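Local atomic coordinates of T-lymphoma invasion and metastasis-inducing protein 1 (Homo sapiens, PDB entry 4K2P), a protein that probably binds phosphoinositides and, through its PH and coiled-coil region, partner proteins such as Par-3. Residues Ile148-Asp151 / Glu152-Lys156; Trp181-Asn184 / Leu185-Phe188. The protein carries 5 engineered substitutions. One frame throughout, in Å; residues are numbered along the deposited sequence.

Contact 1 of 2, residues Ile148-Asp151 / Glu152-Lys156. Engineered in segment 152-156: Leu154 (natural residue Met).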
# COMPACT_ATOMS: atom_id res chain seq x y z
N ILE A 148 18.32 -3.50 -1.59
CA ILE A 148 18.39 -2.06 -1.71
C ILE A 148 19.85 -1.62 -1.73
O ILE A 148 20.23 -0.74 -2.49
CB ILE A 148 17.63 -1.36 -0.56
CG1 ILE A 148 16.12 -1.51 -0.76
CG2 ILE A 148 17.99 0.12 -0.46
CD1 ILE A 148 15.30 -1.21 0.50
N ASP A 149 20.65 -2.23 -0.86
CA ASP A 149 22.05 -1.88 -0.77
C ASP A 149 22.75 -2.14 -2.10
O ASP A 149 23.50 -1.30 -2.60
CB ASP A 149 22.72 -2.68 0.35
CG ASP A 149 24.17 -2.28 0.57
OD1 ASP A 149 24.43 -1.07 0.76
OD2 ASP A 149 25.05 -3.17 0.54
N MET A 150 22.46 -3.29 -2.69
CA MET A 150 23.08 -3.72 -3.93
C MET A 150 22.69 -2.78 -5.08
O MET A 150 23.55 -2.28 -5.79
CB MET A 150 22.70 -5.17 -4.25
CG MET A 150 23.23 -5.71 -5.57
SD MET A 150 25.03 -5.58 -5.70
CE MET A 150 25.53 -6.74 -4.43
N ASP A 151 21.39 -2.52 -5.25
CA ASP A 151 20.95 -1.69 -6.37
C ASP A 151 21.37 -0.23 -6.20
O ASP A 151 21.57 0.48 -7.20
CB ASP A 151 19.44 -1.79 -6.56
CG ASP A 151 19.04 -2.97 -7.43
OD1 ASP A 151 19.86 -3.92 -7.55
OD2 ASP A 151 17.92 -2.96 -7.97
N GLU A 152 21.52 0.23 -4.96
CA GLU A 152 22.02 1.58 -4.71
C GLU A 152 23.47 1.70 -5.15
O GLU A 152 23.89 2.70 -5.71
CB GLU A 152 21.90 1.95 -3.23
CG GLU A 152 20.54 2.50 -2.84
CD GLU A 152 20.43 2.78 -1.36
OE1 GLU A 152 21.34 2.39 -0.60
OE2 GLU A 152 19.41 3.38 -0.96
N LYS A 153 24.25 0.66 -4.87
CA LYS A 153 25.66 0.65 -5.18
C LYS A 153 25.89 0.54 -6.68
O LYS A 153 26.77 1.18 -7.23
CB LYS A 153 26.34 -0.50 -4.45
CG LYS A 153 26.57 -0.19 -2.98
CD LYS A 153 27.09 -1.39 -2.22
CE LYS A 153 27.41 -1.04 -0.79
NZ LYS A 153 27.81 -2.23 -0.00
N LEU A 154 25.07 -0.28 -7.35
CA LEU A 154 25.18 -0.46 -8.78
C LEU A 154 24.82 0.84 -9.48
O LEU A 154 25.49 1.26 -10.42
CB LEU A 154 24.28 -1.61 -9.25
CG LEU A 154 24.78 -3.01 -8.89
CD1 LEU A 154 23.66 -4.05 -9.01
CD2 LEU A 154 25.96 -3.41 -9.77
N LYS A 155 23.78 1.51 -8.99
CA LYS A 155 23.34 2.77 -9.57
C LYS A 155 24.40 3.86 -9.40
O LYS A 155 24.62 4.68 -10.30
CB LYS A 155 22.01 3.20 -8.94
CG LYS A 155 21.45 4.53 -9.44
CD LYS A 155 20.09 4.82 -8.85
CE LYS A 155 19.57 6.18 -9.25
NZ LYS A 155 20.00 7.23 -8.28
N LYS A 156 25.07 3.86 -8.25
CA LYS A 156 26.11 4.85 -7.97
C LYS A 156 27.31 4.63 -8.91
O LYS A 156 27.88 5.58 -9.45
CB LYS A 156 26.51 4.75 -6.50
CG LYS A 156 27.57 5.72 -6.01
CD LYS A 156 27.69 5.61 -4.50
CE LYS A 156 28.92 6.31 -3.95
NZ LYS A 156 29.00 6.17 -2.47
O HOH W 1 23.92 1.37 -0.43
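Asp149 and Lys153 form a salt bridge one helical turn apart. NZ of Lys153 lies 3.0 Å from OD2 of Asp149, on the syn side and 18° out of the carboxylate plane. The two side chains lean together from different directions. Asp149 has CG anti to its backbone N (chi1 -175°), which swings the carboxylate over to the extended lysine chain. The lysine CE also rests against both carboxylate oxygens.

OD1 of Asp149 faces a water instead. This water is hydrogen-bonded to OD1 of Asp149 and to OE1 of Glu152, 2.8 Å from each. It stands between two like charges whose oxygens, OD1 and OE1, are 4.8 Å apart. It probably eases their repulsion.

All of this lies along helix 133-161, one arm of the antiparallel helical pair in the CC-Ex region. The i to i+4 backbone bonds run from Glu152, Lys153, Leu154 and Lys155 back to Ile148, Asp149, Met150 and Asp151. The bond from Leu154 N to Met150 O is 3.0 Å long.

One apolar pair forms. CG of Met150 meets CD1 of Leu154 at 3.8 Å, and the bent methionine chain brings SD close to the same methyl. Leu154 is an engineered replacement for methionine. The CG2 methyl of Ile148 lies 3.6 Å from carboxylate oxygen OE2 of Glu152, the two chains running alongside each other.

Contact 2 of 2, residues Trp181-Asn184 / Leu185-Phe188. With CA (calcium ion), chain E.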
# COMPACT_ATOMS: atom_id res chain seq x y z
N TRP A 181 17.31 0.80 -12.10
CA TRP A 181 17.69 0.70 -10.70
C TRP A 181 16.88 1.67 -9.84
O TRP A 181 16.52 1.37 -8.71
CB TRP A 181 19.18 0.96 -10.52
CG TRP A 181 20.06 -0.17 -10.98
CD1 TRP A 181 19.89 -1.51 -10.71
CD2 TRP A 181 21.25 -0.06 -11.76
NE1 TRP A 181 20.91 -2.23 -11.29
CE2 TRP A 181 21.75 -1.37 -11.94
CE3 TRP A 181 21.94 1.01 -12.34
CZ2 TRP A 181 22.91 -1.63 -12.68
CZ3 TRP A 181 23.08 0.75 -13.07
CH2 TRP A 181 23.55 -0.56 -13.23
N GLU A 182 16.60 2.84 -10.40
CA GLU A 182 15.81 3.84 -9.72
C GLU A 182 14.41 3.29 -9.44
O GLU A 182 13.88 3.42 -8.33
CB GLU A 182 15.73 5.10 -10.58
CG GLU A 182 14.97 6.24 -9.96
CD GLU A 182 15.07 7.48 -10.80
OE1 GLU A 182 14.60 7.47 -11.96
OE2 GLU A 182 15.65 8.47 -10.30
N GLN A 183 13.84 2.65 -10.45
CA GLN A 183 12.52 2.06 -10.35
C GLN A 183 12.51 0.85 -9.40
O GLN A 183 11.56 0.66 -8.64
CB GLN A 183 12.05 1.66 -11.75
CG GLN A 183 10.57 1.47 -11.87
CD GLN A 183 10.03 1.98 -13.19
OE1 GLN A 183 9.48 1.22 -13.99
NE2 GLN A 183 10.18 3.28 -13.43
N ASN A 184 13.57 0.05 -9.44
CA ASN A 184 13.72 -1.10 -8.56
C ASN A 184 13.73 -0.65 -7.12
O ASN A 184 13.15 -1.30 -6.25
CB ASN A 184 15.00 -1.89 -8.84
CG ASN A 184 14.96 -2.65 -10.14
OD1 ASN A 184 13.92 -2.76 -10.78
ND2 ASN A 184 16.10 -3.19 -10.54
N LEU A 185 14.41 0.46 -6.87
CA LEU A 185 14.59 0.97 -5.53
C LEU A 185 13.28 1.54 -4.99
O LEU A 185 13.00 1.42 -3.80
CB LEU A 185 15.71 2.02 -5.52
CG LEU A 185 17.11 1.41 -5.64
CD1 LEU A 185 18.16 2.46 -5.97
CD2 LEU A 185 17.48 0.69 -4.36
N GLU A 186 12.46 2.12 -5.86
CA GLU A 186 11.12 2.55 -5.47
C GLU A 186 10.29 1.38 -4.99
O GLU A 186 9.59 1.47 -3.99
CB GLU A 186 10.39 3.22 -6.62
CG GLU A 186 10.78 4.65 -6.89
CD GLU A 186 9.92 5.25 -7.98
OE1 GLU A 186 9.76 4.60 -9.03
OE2 GLU A 186 9.36 6.34 -7.77
N GLN A 187 10.36 0.29 -5.74
CA GLN A 187 9.61 -0.93 -5.46
C GLN A 187 10.09 -1.54 -4.15
O GLN A 187 9.28 -1.95 -3.32
CB GLN A 187 9.77 -1.92 -6.61
CG GLN A 187 9.16 -3.31 -6.40
CD GLN A 187 7.65 -3.30 -6.43
OE1 GLN A 187 7.04 -3.18 -7.50
NE2 GLN A 187 7.02 -3.46 -5.27
N PHE A 188 11.41 -1.57 -3.95
CA PHE A 188 12.00 -2.19 -2.78
C PHE A 188 11.66 -1.40 -1.51
O PHE A 188 11.38 -1.99 -0.47
CB PHE A 188 13.52 -2.29 -2.90
CG PHE A 188 14.01 -3.31 -3.91
CD1 PHE A 188 13.25 -4.41 -4.25
CD2 PHE A 188 15.25 -3.16 -4.49
CE1 PHE A 188 13.72 -5.34 -5.17
CE2 PHE A 188 15.72 -4.09 -5.41
CZ PHE A 188 14.95 -5.18 -5.74
CA CA E . 12.19 -3.47 -12.14
O HOH W 2 10.85 5.68 -11.47
O HOH W 3 10.66 -5.36 -12.37
O HOH W 4 12.78 -1.33 -13.01
O HOH W 5 12.19 -3.72 -14.56
O HOH W 6 11.03 -3.07 -10.03
O HOH W 7 13.75 -5.33 -11.84
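Trp181 meets Leu185 through its backbone. Its carbonyl O accepts the Leu185 N-H, and CG of Leu185 sits 3.1 Å from the same O. The indole turns away to helix 133-161.

Glu182 takes the next helical bond, from Glu186 N to Glu182 O. The Glu182 side chain touches Ser218.

Gln183 accepts from Gln187 N. A water links its side chain to the next turn. The water accepts from NE2 of Gln183 at 3.2 Å and donates to OE1 of Glu186 at 2.9 Å. Glu186 is also held by Arg243, Thr221 and the backbone N of Ser218.

Asn184 binds calcium. OD1 lies 2.3 Å from the ion, and five waters at 2.4 to 2.5 Å complete six ligands. CG stands anti to the carbonyl carbon (chi1 -71°), sending the amide off the helix flank to the ion. ND2 probably donates a hydrogen bond to OD2 of Asp151. The backbone O of Asn184 accepts from Phe188 N and lies 3.2 Å above one face of the Phe188 ring, toward its rim. CE2 of Phe188 reaches CB of Asn184 at 4.1 Å. Replacing Phe188 by alanine would remove the ring and would probably open a gap beside CB and O of Asn184.

Trp181 and Phe188 pack against helix 133-161, while Glu186 and Gln187 touch helix 233-241.

Contact 1 lies on helix 133-161 and contact 2 on helix 168-203, the consecutive antiparallel arms of one helical hairpin. Neither is deep core. Contact 1 is partly buried and farther from the chain's centre; contact 2 is a surface contact. They meet directly. The bond between Asp151 and Asn184 joins them, which probably makes Asp151 a second-shell residue of the calcium site. CG1 of Ile148 packs on CB of Phe188 at 3.5 Å, and CA of Lys155 lies against the Trp181 indole. Charge pairing within one helix marks contact 1. Metal binding and aromatic packing between helices mark contact 2.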